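Local atomic coordinates of geranylgeranyl pyrophosphate synthase (Corynebacterium glutamicum, PDB entry 3LK5), a protein that probably joins allylic diphosphates to isopentenyl diphosphate in magnesium-dependent prenyl transfer, building the longer isoprenoid diphosphates made by the FPP/GGPP synthase family. Residues Leu361-Leu364 / Ala365-Thr369; Gln339-Glu342 / Ser343-His347. All coordinates share one frame; numbering follows the deposited sequence.

Interaction 1 of 2, residues Leu361-Leu364 / Ala365-Thr369; sequences LRAL and AIRST
Ala365, Ile366, Arg367 and Ser368 each donate a backbone N-H to the carbonyl four residues back, Leu361 to Leu364, in regular alpha-helical fashion; the bond from Arg367 N to Ala363 O is nearly straight, 176° at the hydrogen. At Leu364 O a second donor joins in. Ser368 OG turns back alongside its own backbone N (chi1 -64°) and gives its proton to Leu364 O at 2.8 Å, while Ser368 N reaches the same oxygen at 2.9 Å; the two come from opposite faces of the carbonyl plane. Ile366 lies over the preceding turn, with its CG1 branch running back so that CD1 comes within 3.4 Å of Arg362 O. Arg367 was modelled in two conformers; in one of them CG sits 3.2 Å from Ala363 O, and bends at chi2 and chi3 place one face of the guanidinium over Ala363 CB, a contact that can only be tentative. Helix 355-369 presents Leu364 to Ile65, Leu68 and Tyr69 of helix 65-78, and Ala365 to Tyr245 and Ile249 of helix 236-263. Leu361 O also accepts a hydrogen bond from Tyr245 OH. With its hydroxyl proton spent on Leu364 O, Ser368 settles a polar group inside its own helix on the side where its side chain meets Phe253.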
loop_
_atom_site.group_PDB
_atom_site.type_symbol
_atom_site.label_atom_id
_atom_site.label_comp_id
_atom_site.label_asym_id
_atom_site.label_seq_id
_atom_site.Cartn_x
_atom_site.Cartn_y
_atom_site.Cartn_z
ATOM N N LEU A 361 -7.214 -9.855 -28.907
ATOM C CA LEU A 361 -6.035 -10.312 -28.112
ATOM C C LEU A 361 -4.796 -10.463 -29.010
ATOM O O LEU A 361 -3.691 -10.121 -28.631
ATOM C CB LEU A 361 -6.320 -11.640 -27.371
ATOM C CG LEU A 361 -7.237 -11.393 -26.151
ATOM C CD1 LEU A 361 -7.825 -12.687 -25.666
ATOM C CD2 LEU A 361 -6.459 -10.683 -24.976
ATOM N N ARG A 362 -4.994 -10.925 -30.231
ATOM C CA ARG A 362 -3.862 -10.980 -31.184
ATOM C C ARG A 362 -3.339 -9.591 -31.504
ATOM O O ARG A 362 -2.128 -9.343 -31.476
ATOM C CB ARG A 362 -4.272 -11.714 -32.474
ATOM C CG ARG A 362 -4.605 -13.197 -32.257
ATOM C CD ARG A 362 -5.037 -13.878 -33.592
ATOM N NE ARG A 362 -4.008 -13.681 -34.627
ATOM C CZ ARG A 362 -2.948 -14.476 -34.799
ATOM N NH1 ARG A 362 -2.776 -15.548 -34.020
ATOM N NH2 ARG A 362 -2.058 -14.208 -35.758
ATOM N N ALA A 363 -4.255 -8.679 -31.812
ATOM C CA ALA A 363 -3.874 -7.299 -32.117
ATOM C C ALA A 363 -3.174 -6.604 -30.954
ATOM O O ALA A 363 -2.184 -5.878 -31.162
ATOM C CB ALA A 363 -5.105 -6.481 -32.579
ATOM N N LEU A 364 -3.682 -6.810 -29.734
ATOM C CA LEU A 364 -3.047 -6.229 -28.555
ATOM C C LEU A 364 -1.621 -6.718 -28.354
ATOM O O LEU A 364 -0.739 -5.943 -27.983
ATOM C CB LEU A 364 -3.840 -6.544 -27.291
ATOM C CG LEU A 364 -4.756 -5.497 -26.703
ATOM C CD1 LEU A 364 -5.377 -6.116 -25.474
ATOM C CD2 LEU A 364 -3.985 -4.227 -26.315
ATOM N N ALA A 365 -1.406 -8.000 -28.614
ATOM C CA ALA A 365 -0.093 -8.612 -28.469
ATOM C C ALA A 365 0.859 -8.015 -29.495
ATOM O O ALA A 365 1.989 -7.654 -29.170
ATOM C CB ALA A 365 -0.194 -10.168 -28.677
ATOM N N ILE A 366 0.383 -7.905 -30.728
ATOM C CA ILE A 366 1.210 -7.380 -31.809
ATOM C C ILE A 366 1.583 -5.913 -31.588
ATOM O O ILE A 366 2.751 -5.553 -31.736
ATOM C CB ILE A 366 0.573 -7.710 -33.188
ATOM C CG1 ILE A 366 0.650 -9.238 -33.402
ATOM C CG2 ILE A 366 1.260 -6.929 -34.299
ATOM C CD1 ILE A 366 -0.408 -9.832 -34.378
ATOM N N ARG A 367 0.613 -5.088 -31.182
ATOM C CA ARG A 367 0.925 -3.721 -30.750
ATOM C C ARG A 367 1.951 -3.706 -29.595
ATOM O O ARG A 367 2.899 -2.926 -29.651
ATOM C CB ARG A 367 -0.340 -2.927 -30.357
ATOM C CG ARG A 367 -1.404 -2.828 -31.451
ATOM C CD ARG A 367 -2.201 -1.513 -31.373
ATOM N NE ARG A 367 -3.577 -1.651 -31.844
ATOM C CZ ARG A 367 -3.929 -2.069 -33.057
ATOM N NH1 ARG A 367 -3.009 -2.416 -33.943
ATOM N NH2 ARG A 367 -5.214 -2.153 -33.374
ATOM N N SER A 368 1.761 -4.549 -28.567
ATOM C CA SER A 368 2.630 -4.571 -27.374
ATOM C C SER A 368 4.107 -4.948 -27.646
ATOM O O SER A 368 5.029 -4.454 -26.968
ATOM C CB SER A 368 2.090 -5.549 -26.328
ATOM O OG SER A 368 0.819 -5.158 -25.832
ATOM N N THR A 369 4.314 -5.837 -28.608
ATOM C CA THR A 369 5.612 -6.483 -28.784
ATOM C C THR A 369 6.242 -6.149 -30.135
ATOM O O THR A 369 7.457 -6.229 -30.274
ATOM C CB THR A 369 5.479 -8.026 -28.676
ATOM O OG1 THR A 369 4.829 -8.519 -29.849
ATOM C CG2 THR A 369 4.654 -8.429 -27.466
#

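Interaction 2 of 2, residues Gln339-Glu342 / Ser343-His347; sequences QLTE and SGLAH
Ser343 and Gln339 meet one turn apart on helix 329-347, where Ser343 N donates to Gln339 O at 3.0 Å. The serine hydroxyl stands between its backbone N and carbonyl carbon (chi1 60°), which places Ser343 OG 3.2 Å from Gln339 O and 3.3 Å from Leu340 O. Its partner beyond this turn is Asp248 OD2 on helix 236-263, with which OG forms a hydrogen bond. Gly344 follows, its N 2.8 Å from Leu340 O in the next of four successive i to i+4 backbone bonds. The segment is thus plain alpha-helix, within the all-helical prenyltransferase fold of the FPP/GGPP synthase family, and Leu340 packs from it against Asp248, Ile251 and Ala252 of helix 236-263. Leu345 CG swings back beside its own N (chi1 -66°), lying 3.3 Å from Thr341 O, and its CD1 methyl comes alongside Thr341 CG2 at 4.2 Å. Thr341 OG1 is hydrogen-bonded to Ile337 O, one turn earlier in the helix. Glu342, an exposed residue, has CG anti to its backbone N (chi1 -174°) and an extended chain beyond, so its carboxylate stands off from the following turn, while Glu342 O accepts the N-H of Ala346 and lies 3.5 Å from Ala346 CB.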
loop_
_atom_site.group_PDB
_atom_site.type_symbol
_atom_site.label_atom_id
_atom_site.label_comp_id
_atom_site.label_asym_id
_atom_site.label_seq_id
_atom_site.Cartn_x
_atom_site.Cartn_y
_atom_site.Cartn_z
ATOM N N GLN A 339 10.022 -15.079 -30.979
ATOM C CA GLN A 339 9.713 -16.423 -30.500
ATOM C C GLN A 339 8.536 -16.381 -29.514
ATOM O O GLN A 339 7.584 -17.183 -29.601
ATOM C CB GLN A 339 10.914 -16.982 -29.721
ATOM C CG GLN A 339 12.078 -17.544 -30.498
ATOM C CD GLN A 339 13.105 -18.184 -29.548
ATOM O OE1 GLN A 339 13.940 -17.493 -28.935
ATOM N NE2 GLN A 339 13.034 -19.506 -29.415
ATOM N N LEU A 340 8.640 -15.478 -28.552
ATOM C CA LEU A 340 7.606 -15.323 -27.515
ATOM C C LEU A 340 6.274 -14.824 -28.063
ATOM O O LEU A 340 5.197 -15.219 -27.564
ATOM C CB LEU A 340 8.107 -14.372 -26.432
ATOM C CG LEU A 340 9.167 -14.937 -25.477
ATOM C CD1 LEU A 340 9.851 -13.817 -24.704
ATOM C CD2 LEU A 340 8.515 -15.935 -24.562
ATOM N N THR A 341 6.345 -13.942 -29.061
ATOM C CA THR A 341 5.124 -13.446 -29.668
ATOM C C THR A 341 4.395 -14.604 -30.379
ATOM O O THR A 341 3.196 -14.850 -30.201
ATOM C CB THR A 341 5.380 -12.240 -30.597
ATOM O OG1 THR A 341 5.935 -11.172 -29.816
ATOM C CG2 THR A 341 4.069 -11.769 -31.199
ATOM N N GLU A 342 5.169 -15.382 -31.131
ATOM C CA GLU A 342 4.602 -16.530 -31.808
ATOM C C GLU A 342 3.975 -17.570 -30.838
ATOM O O GLU A 342 2.843 -18.055 -31.076
ATOM C CB GLU A 342 5.689 -17.156 -32.712
ATOM C CG GLU A 342 5.198 -18.285 -33.606
ATOM C CD GLU A 342 6.329 -18.943 -34.409
ATOM O OE1 GLU A 342 7.449 -18.365 -34.459
ATOM O OE2 GLU A 342 6.092 -20.035 -34.987
ATOM N N SER A 343 4.687 -17.916 -29.763
ATOM C CA SER A 343 4.176 -18.908 -28.834
ATOM C C SER A 343 2.996 -18.361 -28.007
ATOM O O SER A 343 2.013 -19.076 -27.765
ATOM C CB SER A 343 5.317 -19.457 -27.948
ATOM O OG SER A 343 5.898 -18.393 -27.198
ATOM N N GLY A 344 3.062 -17.087 -27.621
ATOM C CA GLY A 344 1.923 -16.477 -26.880
ATOM C C GLY A 344 0.651 -16.497 -27.710
ATOM O O GLY A 344 -0.408 -16.890 -27.224
ATOM N N LEU A 345 0.744 -16.097 -28.977
ATOM C CA LEU A 345 -0.433 -16.119 -29.842
ATOM C C LEU A 345 -1.005 -17.520 -30.025
ATOM O O LEU A 345 -2.233 -17.704 -30.015
ATOM C CB LEU A 345 -0.116 -15.514 -31.204
ATOM C CG LEU A 345 0.209 -14.026 -31.250
ATOM C CD1 LEU A 345 0.604 -13.670 -32.667
ATOM C CD2 LEU A 345 -1.009 -13.228 -30.808
ATOM N N ALA A 346 -0.106 -18.507 -30.156
ATOM C CA ALA A 346 -0.506 -19.908 -30.374
ATOM C C ALA A 346 -1.352 -20.431 -29.232
ATOM O O ALA A 346 -2.289 -21.202 -29.448
ATOM C CB ALA A 346 0.731 -20.822 -30.574
ATOM N N HIS A 347 -1.028 -19.996 -28.011
ATOM C CA HIS A 347 -1.835 -20.333 -26.841
ATOM C C HIS A 347 -3.324 -19.983 -26.947
ATOM O O HIS A 347 -4.154 -20.702 -26.404
ATOM C CB HIS A 347 -1.211 -19.776 -25.554
ATOM C CG HIS A 347 0.006 -20.523 -25.126
ATOM N ND1 HIS A 347 -0.050 -21.813 -24.641
ATOM C CD2 HIS A 347 1.309 -20.163 -25.092
ATOM C CE1 HIS A 347 1.168 -22.219 -24.335
ATOM N NE2 HIS A 347 2.014 -21.236 -24.595
#

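Interaction 2 comes first along the chain, on helix 329-347, and interaction 1 follows on helix 355-369, the next helix and the last one modelled. Their centres are 11 Å apart, on the same side of the chain's centre, and the two helices touch directly. Leu345 CD2 of interaction 2 packs 3.7 Å from Arg362 CA and 3.8 Å from Ala365 CB of interaction 1, and Thr369 OG1 and Thr341 OG1, 2.9 Å apart, probably share a hydrogen bond. Both helices also rest on helix 236-263, so the C-terminal pair is packed together and onto the helical body, away from the magnesium-binding aspartates.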